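Local atomic coordinates of putative HTH-type transcriptional regulator PF0864 (PDB entry 2IA0), a protein that is a putative AsnC-family transcriptional regulator that probably binds specific DNA sequences, although its cellular role is unknown. Residues 20-25 / 39-44; 75-80 / 153-158; 81-86 / 147-152. All coordinates share one frame; numbering follows the deposited sequence.

Contact 1. Residues 20-25 / 39-44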
loop_
_atom_site.group_PDB
_atom_site.type_symbol
_atom_site.label_atom_id
_atom_site.label_comp_id
_atom_site.label_asym_id
_atom_site.label_seq_id
_atom_site.Cartn_x
_atom_site.Cartn_y
_atom_site.Cartn_z
ATOM N N ARG A 20 19.656 3.825 -8.644
ATOM C CA ARG A 20 18.683 2.732 -8.550
ATOM C C ARG A 20 19.118 1.677 -7.560
ATOM O O ARG A 20 18.303 1.201 -6.756
ATOM C CB ARG A 20 18.449 2.069 -9.922
ATOM C CG ARG A 20 17.715 2.943 -10.932
ATOM C CD ARG A 20 17.604 2.253 -12.307
ATOM N NE ARG A 20 17.529 3.230 -13.407
ATOM C CZ ARG A 20 18.539 3.498 -14.250
ATOM N NH1 ARG A 20 19.698 2.858 -14.151
ATOM N NH2 ARG A 20 18.391 4.401 -15.219
ATOM N N ASN A 21 20.401 1.315 -7.620
ATOM C CA ASN A 21 20.955 0.334 -6.716
ATOM C C ASN A 21 20.862 0.738 -5.253
ATOM O O ASN A 21 20.509 -0.098 -4.437
ATOM C CB ASN A 21 22.389 -0.010 -7.092
ATOM C CG ASN A 21 22.471 -1.078 -8.155
ATOM O OD1 ASN A 21 21.616 -1.948 -8.228
ATOM N ND2 ASN A 21 23.513 -1.019 -8.988
ATOM N N ILE A 22 21.174 2.000 -4.929
ATOM C CA ILE A 22 20.961 2.588 -3.592
ATOM C C ILE A 22 19.501 2.500 -3.142
ATOM O O ILE A 22 19.217 2.091 -2.025
ATOM C CB ILE A 22 21.376 4.106 -3.541
ATOM C CG1 ILE A 22 22.898 4.291 -3.553
ATOM C CG2 ILE A 22 20.781 4.824 -2.312
ATOM C CD1 ILE A 22 23.353 5.746 -3.799
ATOM N N LEU A 23 18.581 2.936 -3.998
ATOM C CA LEU A 23 17.157 2.870 -3.678
ATOM C C LEU A 23 16.646 1.458 -3.385
ATOM O O LEU A 23 15.858 1.277 -2.470
ATOM C CB LEU A 23 16.328 3.498 -4.787
ATOM C CG LEU A 23 16.584 4.980 -5.031
ATOM C CD1 LEU A 23 15.916 5.392 -6.303
ATOM C CD2 LEU A 23 16.133 5.834 -3.859
ATOM N N ARG A 24 17.110 0.472 -4.159
ATOM C CA ARG A 24 16.718 -0.941 -3.997
ATOM C C ARG A 24 17.071 -1.450 -2.620
ATOM O O ARG A 24 16.227 -2.025 -1.952
ATOM C CB ARG A 24 17.384 -1.820 -5.042
ATOM C CG ARG A 24 16.812 -1.665 -6.425
ATOM C CD ARG A 24 17.678 -2.406 -7.449
ATOM N NE ARG A 24 16.885 -2.727 -8.625
ATOM C CZ ARG A 24 17.159 -2.333 -9.866
ATOM N NH1 ARG A 24 16.342 -2.692 -10.854
ATOM N NH2 ARG A 24 18.236 -1.605 -10.136
ATOM N N LEU A 25 18.323 -1.215 -2.217
ATOM C CA LEU A 25 18.826 -1.575 -0.898
ATOM C C LEU A 25 18.103 -0.878 0.228
ATOM O O LEU A 25 17.821 -1.501 1.240
ATOM C CB LEU A 25 20.338 -1.317 -0.795
ATOM C CG LEU A 25 21.169 -2.182 -1.754
ATOM C CD1 LEU A 25 22.630 -1.820 -1.672
ATOM C CD2 LEU A 25 20.935 -3.694 -1.531
ATOM N N GLU A 39 30.317 -0.350 1.094
ATOM C CA GLU A 39 30.872 -1.698 1.079
ATOM C C GLU A 39 30.076 -2.617 0.146
ATOM O O GLU A 39 30.654 -3.280 -0.699
ATOM C CB GLU A 39 30.949 -2.202 2.529
ATOM C CG GLU A 39 30.813 -3.670 2.789
ATOM C CD GLU A 39 30.654 -3.954 4.285
ATOM O OE1 GLU A 39 29.610 -3.592 4.886
ATOM O OE2 GLU A 39 31.577 -4.547 4.868
ATOM N N GLN A 40 28.745 -2.600 0.250
ATOM C CA GLN A 40 27.886 -3.440 -0.607
ATOM C C GLN A 40 27.874 -3.045 -2.085
ATOM O O GLN A 40 27.697 -3.890 -2.960
ATOM C CB GLN A 40 26.463 -3.529 -0.044
ATOM C CG GLN A 40 26.394 -4.291 1.294
ATOM C CD GLN A 40 24.981 -4.413 1.824
ATOM O OE1 GLN A 40 24.036 -4.391 1.059
ATOM N NE2 GLN A 40 24.832 -4.532 3.144
ATOM N N LEU A 41 28.088 -1.764 -2.357
ATOM C CA LEU A 41 27.991 -1.225 -3.709
ATOM C C LEU A 41 29.356 -1.000 -4.336
ATOM O O LEU A 41 29.462 -0.940 -5.555
ATOM C CB LEU A 41 27.115 0.062 -3.746
ATOM C CG LEU A 41 25.590 -0.126 -3.536
ATOM C CD1 LEU A 41 24.871 1.186 -3.386
ATOM C CD2 LEU A 41 24.928 -0.946 -4.648
ATOM N N LYS A 42 30.392 -0.892 -3.493
ATOM C CA LYS A 42 31.786 -0.727 -3.924
ATOM C C LYS A 42 32.012 0.640 -4.543
ATOM O O LYS A 42 32.543 0.754 -5.644
ATOM C CB LYS A 42 32.222 -1.852 -4.875
ATOM C CG LYS A 42 31.964 -3.266 -4.346
ATOM C CD LYS A 42 32.437 -4.304 -5.340
ATOM C CE LYS A 42 32.319 -5.733 -4.766
ATOM N NZ LYS A 42 32.540 -6.758 -5.831
ATOM N N LYS A 43 31.596 1.662 -3.797
ATOM C CA LYS A 43 31.627 3.068 -4.175
ATOM C C LYS A 43 32.138 3.841 -2.968
ATOM O O LYS A 43 31.878 3.425 -1.838
ATOM C CB LYS A 43 30.205 3.538 -4.503
ATOM C CG LYS A 43 29.925 3.764 -5.977
ATOM C CD LYS A 43 30.229 2.544 -6.793
ATOM C CE LYS A 43 30.129 2.817 -8.268
ATOM N NZ LYS A 43 30.093 1.496 -8.931
ATOM N N PRO A 44 32.873 4.955 -3.179
ATOM C CA PRO A 44 33.348 5.669 -2.003
ATOM C C PRO A 44 32.178 6.173 -1.154
ATOM O O PRO A 44 31.120 6.538 -1.699
ATOM C CB PRO A 44 34.125 6.850 -2.594
ATOM C CG PRO A 44 34.417 6.481 -3.957
ATOM C CD PRO A 44 33.301 5.616 -4.424
#
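Leu41 fills the space between helix 17-26 and the C-terminal end of helix 34-41, and its two methyl groups go to different partners. CD1 lies 3.7 Å from CG1 of Ile22, and the two side chains cross at about a right angle. CD2 is 3.6 Å from CB of Asn21 and also meets CD1 of Leu25, at 3.9 Å. In Leu25 and Leu41 alike, CG is anti to the carbonyl carbon and beside the backbone N (chi1 -64° and -71°), and from there the two leucines reach each other tip to tip. Gln40 takes part at the margin: its OE1 lies 4.0 Å from CD1 of Leu25. The contact is thus almost wholly apolar. An alanine in place of Leu41 would probably open a gap between the two helices and leave Ile22 CG1, Leu25 CD1 and Asn21 CB without their apolar partner. Helix 34-41 ends here, and Lys42 follows with a positive phi of 70°. Pro44 is the N-cap of the next helix, 45-57. That helix adds to the same core, with Arg51 and Ile52 touching Ile22, while Leu18 and Leu32 touch Leu41 and Leu25 respectively. Residues 39-44 lie in the predicted helix-turn-helix motif. This packing of the first helix on the motif is consistent with the winged helix-turn-helix domain of AsnC-type regulators.

Contact 2. Residues 75-80 / 153-158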
loop_
_atom_site.group_PDB
_atom_site.type_symbol
_atom_site.label_atom_id
_atom_site.label_comp_id
_atom_site.label_asym_id
_atom_site.label_seq_id
_atom_site.Cartn_x
_atom_site.Cartn_y
_atom_site.Cartn_z
ATOM N N LYS A 75 -6.239 -8.839 10.550
ATOM C CA LYS A 75 -6.145 -10.234 10.113
ATOM C C LYS A 75 -7.002 -10.529 8.877
ATOM O O LYS A 75 -6.751 -11.497 8.154
ATOM C CB LYS A 75 -6.533 -11.183 11.250
ATOM C CG LYS A 75 -5.712 -11.027 12.533
ATOM C CD LYS A 75 -6.175 -12.055 13.575
ATOM C CE LYS A 75 -7.501 -11.619 14.255
ATOM N NZ LYS A 75 -8.508 -12.743 14.491
ATOM N N HIS A 76 -8.025 -9.700 8.659
ATOM C CA HIS A 76 -9.000 -9.889 7.592
ATOM C C HIS A 76 -9.203 -8.579 6.886
ATOM O O HIS A 76 -9.549 -7.571 7.494
ATOM C CB HIS A 76 -10.320 -10.469 8.122
ATOM C CG HIS A 76 -10.171 -11.885 8.585
ATOM N ND1 HIS A 76 -10.511 -12.299 9.856
ATOM C CD2 HIS A 76 -9.620 -12.964 7.974
ATOM C CE1 HIS A 76 -10.217 -13.581 9.991
ATOM N NE2 HIS A 76 -9.672 -14.007 8.865
ATOM N N LEU A 77 -8.946 -8.620 5.589
ATOM C CA LEU A 77 -8.963 -7.457 4.746
ATOM C C LEU A 77 -10.028 -7.669 3.649
ATOM O O LEU A 77 -10.346 -8.816 3.273
ATOM C CB LEU A 77 -7.560 -7.273 4.179
ATOM C CG LEU A 77 -6.957 -5.889 3.934
ATOM C CD1 LEU A 77 -6.665 -5.166 5.224
ATOM C CD2 LEU A 77 -5.691 -6.046 3.127
ATOM N N ALA A 78 -10.631 -6.572 3.197
ATOM C CA ALA A 78 -11.604 -6.612 2.103
ATOM C C ALA A 78 -11.457 -5.363 1.253
ATOM O O ALA A 78 -11.159 -4.265 1.758
ATOM C CB ALA A 78 -13.019 -6.733 2.627
ATOM N N LEU A 79 -11.599 -5.542 -0.050
ATOM C CA LEU A 79 -11.682 -4.418 -0.952
ATOM C C LEU A 79 -13.173 -4.149 -1.242
ATOM O O LEU A 79 -13.956 -5.063 -1.441
ATOM C CB LEU A 79 -10.904 -4.737 -2.222
ATOM C CG LEU A 79 -11.152 -3.883 -3.457
ATOM C CD1 LEU A 79 -10.394 -2.545 -3.302
ATOM C CD2 LEU A 79 -10.683 -4.662 -4.674
ATOM N N ILE A 80 -13.560 -2.881 -1.228
ATOM C CA ILE A 80 -14.963 -2.479 -1.406
ATOM C C ILE A 80 -15.079 -1.564 -2.606
ATOM O O ILE A 80 -14.320 -0.624 -2.729
ATOM C CB ILE A 80 -15.466 -1.740 -0.153
ATOM C CG1 ILE A 80 -15.180 -2.599 1.089
ATOM C CG2 ILE A 80 -16.973 -1.392 -0.282
ATOM C CD1 ILE A 80 -15.725 -2.053 2.334
ATOM N N PHE A 153 -14.855 -7.661 -2.034
ATOM C CA PHE A 153 -13.856 -8.654 -2.381
ATOM C C PHE A 153 -12.948 -8.856 -1.194
ATOM O O PHE A 153 -12.054 -8.055 -0.963
ATOM C CB PHE A 153 -13.040 -8.212 -3.597
ATOM C CG PHE A 153 -13.879 -7.847 -4.773
ATOM C CD1 PHE A 153 -14.492 -8.846 -5.548
ATOM C CD2 PHE A 153 -14.089 -6.513 -5.102
ATOM C CE1 PHE A 153 -15.301 -8.513 -6.636
ATOM C CE2 PHE A 153 -14.895 -6.168 -6.184
ATOM C CZ PHE A 153 -15.510 -7.178 -6.951
ATOM N N PRO A 154 -13.194 -9.925 -0.415
ATOM C CA PRO A 154 -12.299 -10.373 0.672
ATOM C C PRO A 154 -10.906 -10.721 0.121
ATOM O O PRO A 154 -10.809 -11.346 -0.933
ATOM C CB PRO A 154 -12.947 -11.649 1.171
ATOM C CG PRO A 154 -14.357 -11.666 0.606
ATOM C CD PRO A 154 -14.378 -10.787 -0.593
ATOM N N ILE A 155 -9.844 -10.303 0.804
ATOM C CA ILE A 155 -8.496 -10.671 0.390
ATOM C C ILE A 155 -8.169 -12.002 1.076
ATOM O O ILE A 155 -8.008 -12.073 2.290
ATOM C CB ILE A 155 -7.420 -9.577 0.736
ATOM C CG1 ILE A 155 -7.920 -8.159 0.413
ATOM C CG2 ILE A 155 -6.135 -9.813 -0.033
ATOM C CD1 ILE A 155 -8.385 -7.902 -1.024
ATOM N N THR A 156 -8.109 -13.061 0.289
ATOM C CA THR A 156 -7.870 -14.392 0.826
ATOM C C THR A 156 -6.362 -14.590 1.068
ATOM O O THR A 156 -5.934 -15.016 2.143
ATOM C CB THR A 156 -8.457 -15.439 -0.134
ATOM O OG1 THR A 156 -9.897 -15.359 -0.090
ATOM C CG2 THR A 156 -8.027 -16.838 0.237
ATOM N N GLU A 157 -5.562 -14.213 0.076
ATOM C CA GLU A 157 -4.136 -14.418 0.118
ATOM C C GLU A 157 -3.456 -13.337 -0.713
ATOM O O GLU A 157 -3.796 -13.157 -1.869
ATOM C CB GLU A 157 -3.830 -15.798 -0.465
ATOM C CG GLU A 157 -2.396 -16.216 -0.344
ATOM C CD GLU A 157 -2.132 -17.549 -1.016
ATOM O OE1 GLU A 157 -0.954 -17.970 -1.025
ATOM O OE2 GLU A 157 -3.091 -18.170 -1.547
ATOM N N ILE A 158 -2.503 -12.617 -0.138
ATOM C CA ILE A 158 -1.718 -11.679 -0.940
ATOM C C ILE A 158 -0.511 -12.370 -1.586
ATOM O O ILE A 158 0.307 -12.940 -0.905
ATOM C CB ILE A 158 -1.263 -10.434 -0.141
ATOM C CG1 ILE A 158 -2.488 -9.709 0.455
ATOM C CG2 ILE A 158 -0.425 -9.525 -1.032
ATOM C CD1 ILE A 158 -2.187 -8.383 1.194
#
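The carbonyl oxygen of Phe153 accepts the shortest polar bond of this contact, from the backbone N of Leu79 at 2.7 Å. The bond is nearly straight, with an N-H...O angle of 169°, and the donor stands above the carbonyl plane. CA of Ala78 makes a CA-H...O contact with the same oxygen at 3.4 Å. The bond is returned by Phe153 N to Leu79 O, at 2.8 Å and in the carbonyl plane. Leu79 and Phe153 are thus a hydrogen-bonded antiparallel pair. Ala78 and Pro154 form the adjacent non-hydrogen-bonded pair, a position whose N-H would point away from strand 76-84, so the proline costs this pairing no bond. Ile155 N then bonds to Leu77 O at 2.9 Å, again from above the carbonyl plane.

The side chains of Leu79 and Phe153 lie on one face of the sheet and cross obliquely. With CG of Leu79 anti to the backbone N (chi1 164°), its CD2 lies 3.9 Å from ring atom CD2 of Phe153. Leu77 and Ile155 run side by side, pointing the same way, with Leu77 CB 3.9 Å from Ile155 CG1. The end of Ile155 carries on to Leu79, where CD1 comes within 4.2 Å of CB. On the far side of strand 76-84, strand 120-127 touches Leu77 and Leu79 through Leu124. The second subunit packs its own Leu79 on Leu79 and its Ile122 on Ile155, and its Ser116 OG hydrogen-bonds to Pro154 O. Glu157 and Ile158 pair antiparallel with a strand of that subunit, and the sheet runs on across the interface. The chemistry is that of a backbone-bonded strand pair with an apolar face, and it implies that Leu79, Phe153 and Ile155 serve both the chain's own fold and the dimer interface, with Leu77 left to the fold.

Contact 3. Residues 81-86 / 147-152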
loop_
_atom_site.group_PDB
_atom_site.type_symbol
_atom_site.label_atom_id
_atom_site.label_comp_id
_atom_site.label_asym_id
_atom_site.label_seq_id
_atom_site.Cartn_x
_atom_site.Cartn_y
_atom_site.Cartn_z
ATOM N N VAL A 81 -16.006 -1.857 -3.507
ATOM C CA VAL A 81 -16.250 -0.970 -4.648
ATOM C C VAL A 81 -17.689 -0.471 -4.667
ATOM O O VAL A 81 -18.630 -1.244 -4.807
ATOM C CB VAL A 81 -15.862 -1.606 -5.997
ATOM C CG1 VAL A 81 -15.937 -0.542 -7.134
ATOM C CG2 VAL A 81 -14.453 -2.213 -5.908
ATOM N N LEU A 82 -17.827 0.840 -4.496
ATOM C CA LEU A 82 -19.106 1.529 -4.456
ATOM C C LEU A 82 -19.311 2.286 -5.759
ATOM O O LEU A 82 -18.404 2.952 -6.233
ATOM C CB LEU A 82 -19.101 2.555 -3.307
ATOM C CG LEU A 82 -18.796 2.071 -1.896
ATOM C CD1 LEU A 82 -18.976 3.218 -0.934
ATOM C CD2 LEU A 82 -19.701 0.916 -1.524
ATOM N N GLU A 83 -20.508 2.215 -6.319
ATOM C CA GLU A 83 -20.841 3.023 -7.487
ATOM C C GLU A 83 -22.046 3.893 -7.146
ATOM O O GLU A 83 -23.092 3.385 -6.746
ATOM C CB GLU A 83 -21.148 2.126 -8.694
ATOM C CG GLU A 83 -21.549 2.876 -9.968
ATOM C CD GLU A 83 -22.007 1.939 -11.080
ATOM O OE1 GLU A 83 -22.358 0.772 -10.793
ATOM O OE2 GLU A 83 -22.033 2.368 -12.254
ATOM N N VAL A 84 -21.891 5.199 -7.304
ATOM C CA VAL A 84 -22.970 6.147 -7.026
ATOM C C VAL A 84 -23.954 6.192 -8.189
ATOM O O VAL A 84 -23.548 6.147 -9.351
ATOM C CB VAL A 84 -22.410 7.536 -6.640
ATOM C CG1 VAL A 84 -23.513 8.532 -6.496
ATOM C CG2 VAL A 84 -21.664 7.427 -5.295
ATOM N N GLY A 85 -25.245 6.202 -7.860
ATOM C CA GLY A 85 -26.332 6.254 -8.849
ATOM C C GLY A 85 -26.547 7.689 -9.288
ATOM O O GLY A 85 -26.374 8.030 -10.474
ATOM N N LYS A 86 -26.916 8.536 -8.325
ATOM C CA LYS A 86 -27.007 9.979 -8.542
ATOM C C LYS A 86 -26.839 10.724 -7.224
ATOM O O LYS A 86 -27.775 10.784 -6.416
ATOM C CB LYS A 86 -28.343 10.368 -9.201
ATOM N N LEU A 147 -26.635 4.533 -3.738
ATOM C CA LEU A 147 -25.629 3.669 -4.330
ATOM C C LEU A 147 -26.276 2.713 -5.322
ATOM O O LEU A 147 -27.230 2.025 -4.997
ATOM C CB LEU A 147 -24.838 2.911 -3.259
ATOM C CG LEU A 147 -23.907 3.702 -2.334
ATOM C CD1 LEU A 147 -23.056 2.759 -1.530
ATOM C CD2 LEU A 147 -23.027 4.681 -3.072
ATOM N N LYS A 148 -25.768 2.704 -6.546
ATOM C CA LYS A 148 -26.246 1.770 -7.555
ATOM C C LYS A 148 -25.714 0.368 -7.258
ATOM O O LYS A 148 -26.469 -0.592 -7.290
ATOM C CB LYS A 148 -25.826 2.243 -8.941
ATOM C CG LYS A 148 -26.481 1.527 -10.096
ATOM C CD LYS A 148 -26.612 2.451 -11.316
ATOM C CE LYS A 148 -25.305 3.217 -11.600
ATOM N NZ LYS A 148 -25.550 4.401 -12.500
ATOM N N HIS A 149 -24.430 0.264 -6.915
ATOM C CA HIS A 149 -23.803 -1.025 -6.715
ATOM C C HIS A 149 -22.812 -1.030 -5.558
ATOM O O HIS A 149 -22.156 -0.040 -5.299
ATOM C CB HIS A 149 -23.124 -1.498 -8.013
ATOM C CG HIS A 149 -24.087 -1.975 -9.055
ATOM N ND1 HIS A 149 -23.986 -1.625 -10.387
ATOM C CD2 HIS A 149 -25.179 -2.778 -8.961
ATOM C CE1 HIS A 149 -24.963 -2.203 -11.067
ATOM N NE2 HIS A 149 -25.705 -2.900 -10.223
ATOM N N ILE A 150 -22.738 -2.161 -4.860
ATOM C CA ILE A 150 -21.735 -2.417 -3.848
ATOM C C ILE A 150 -21.108 -3.779 -4.148
ATOM O O ILE A 150 -21.821 -4.772 -4.308
ATOM C CB ILE A 150 -22.322 -2.490 -2.415
ATOM C CG1 ILE A 150 -23.058 -1.207 -2.023
ATOM C CG2 ILE A 150 -21.211 -2.884 -1.377
ATOM C CD1 ILE A 150 -24.091 -1.443 -0.906
ATOM N N GLN A 151 -19.782 -3.820 -4.230
ATOM C CA GLN A 151 -19.065 -5.087 -4.338
ATOM C C GLN A 151 -18.056 -5.234 -3.215
ATOM O O GLN A 151 -17.375 -4.263 -2.851
ATOM C CB GLN A 151 -18.369 -5.223 -5.683
ATOM C CG GLN A 151 -19.280 -5.023 -6.871
ATOM C CD GLN A 151 -18.560 -5.252 -8.152
ATOM O OE1 GLN A 151 -18.327 -6.383 -8.536
ATOM N NE2 GLN A 151 -18.183 -4.177 -8.822
ATOM N N ILE A 152 -18.006 -6.438 -2.643
ATOM C CA ILE A 152 -17.043 -6.744 -1.587
ATOM C C ILE A 152 -16.169 -7.927 -1.978
ATOM O O ILE A 152 -16.679 -9.026 -2.255
ATOM C CB ILE A 152 -17.699 -6.925 -0.179
ATOM C CG1 ILE A 152 -18.345 -5.607 0.263
ATOM C CG2 ILE A 152 -16.647 -7.320 0.866
ATOM C CD1 ILE A 152 -19.578 -5.818 1.053
HETATM O O HOH W 1 -19.498 -1.666 -7.580
#
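Glu83 and His149 are joined by a side-chain hydrogen bond, from ND1 of the histidine to OE1 of the glutamate at 2.9 Å. OE1 sits at the edge of the ring, 18° out of its plane, and the carboxylate and ring planes are 36° apart. The glutamate gets there with CG anti to the backbone N (chi1 178°) and an extended chain. Its other oxygen, OE2, has Lys148 NZ 4.1 Å away, too far for a salt bridge. CG of Lys148 lies over one face of the His149 ring, toward the rim.

In the backbone, Glu83 O receives Lys148 N at 2.8 Å and, more weakly, His149 N at 3.4 Å. Two residues thus face one, a classic beta bulge. Regular antiparallel pairing continues through Glu83 N to His149 O and through paired bonds between Val81 and Gln151. A water bridges Val81 O and Gln151 NE2, while Gln151 OE1 bonds to Gln151 of the second subunit.

Leu82 and Ile150 share the other face, CD2 of Leu82 lying 4.0 Å from Ile150 CG1. Past the corner at Lys148, Leu147 reaches Leu82 CD2 with its CD1 (3.8 Å) and Val84 CG2 with its CD2. Strand 120-127 bonds to Leu82 on its other edge, helix 91-105 packs on Val84 through Leu93 and Tyr96, and Ile141 touches both Leu82 and Ile150.

Overall arrangement
Contacts 2 and 3 are successive lengths of one antiparallel pairing, strand 76-84 with strand 147-154. Their centres are about 18 Å apart. They touch where CE2 of Phe153 packs on CG2 of Val81, at 4.0 Å. Both belong to the C-terminal dimeric alpha+beta barrel domain. Contact 1 lies apart, in the winged helix-turn-helix region, with its centre about 36 Å from that of contact 2 and about 47 Å from that of contact 3. All three reach the second subunit; in contact 1 it is Val171 of that subunit that packs on Arg20, Leu23 and Arg24. A bound gold ion lies about 9 Å from the side chain of Ala78 and about 8 Å from that of Ile150.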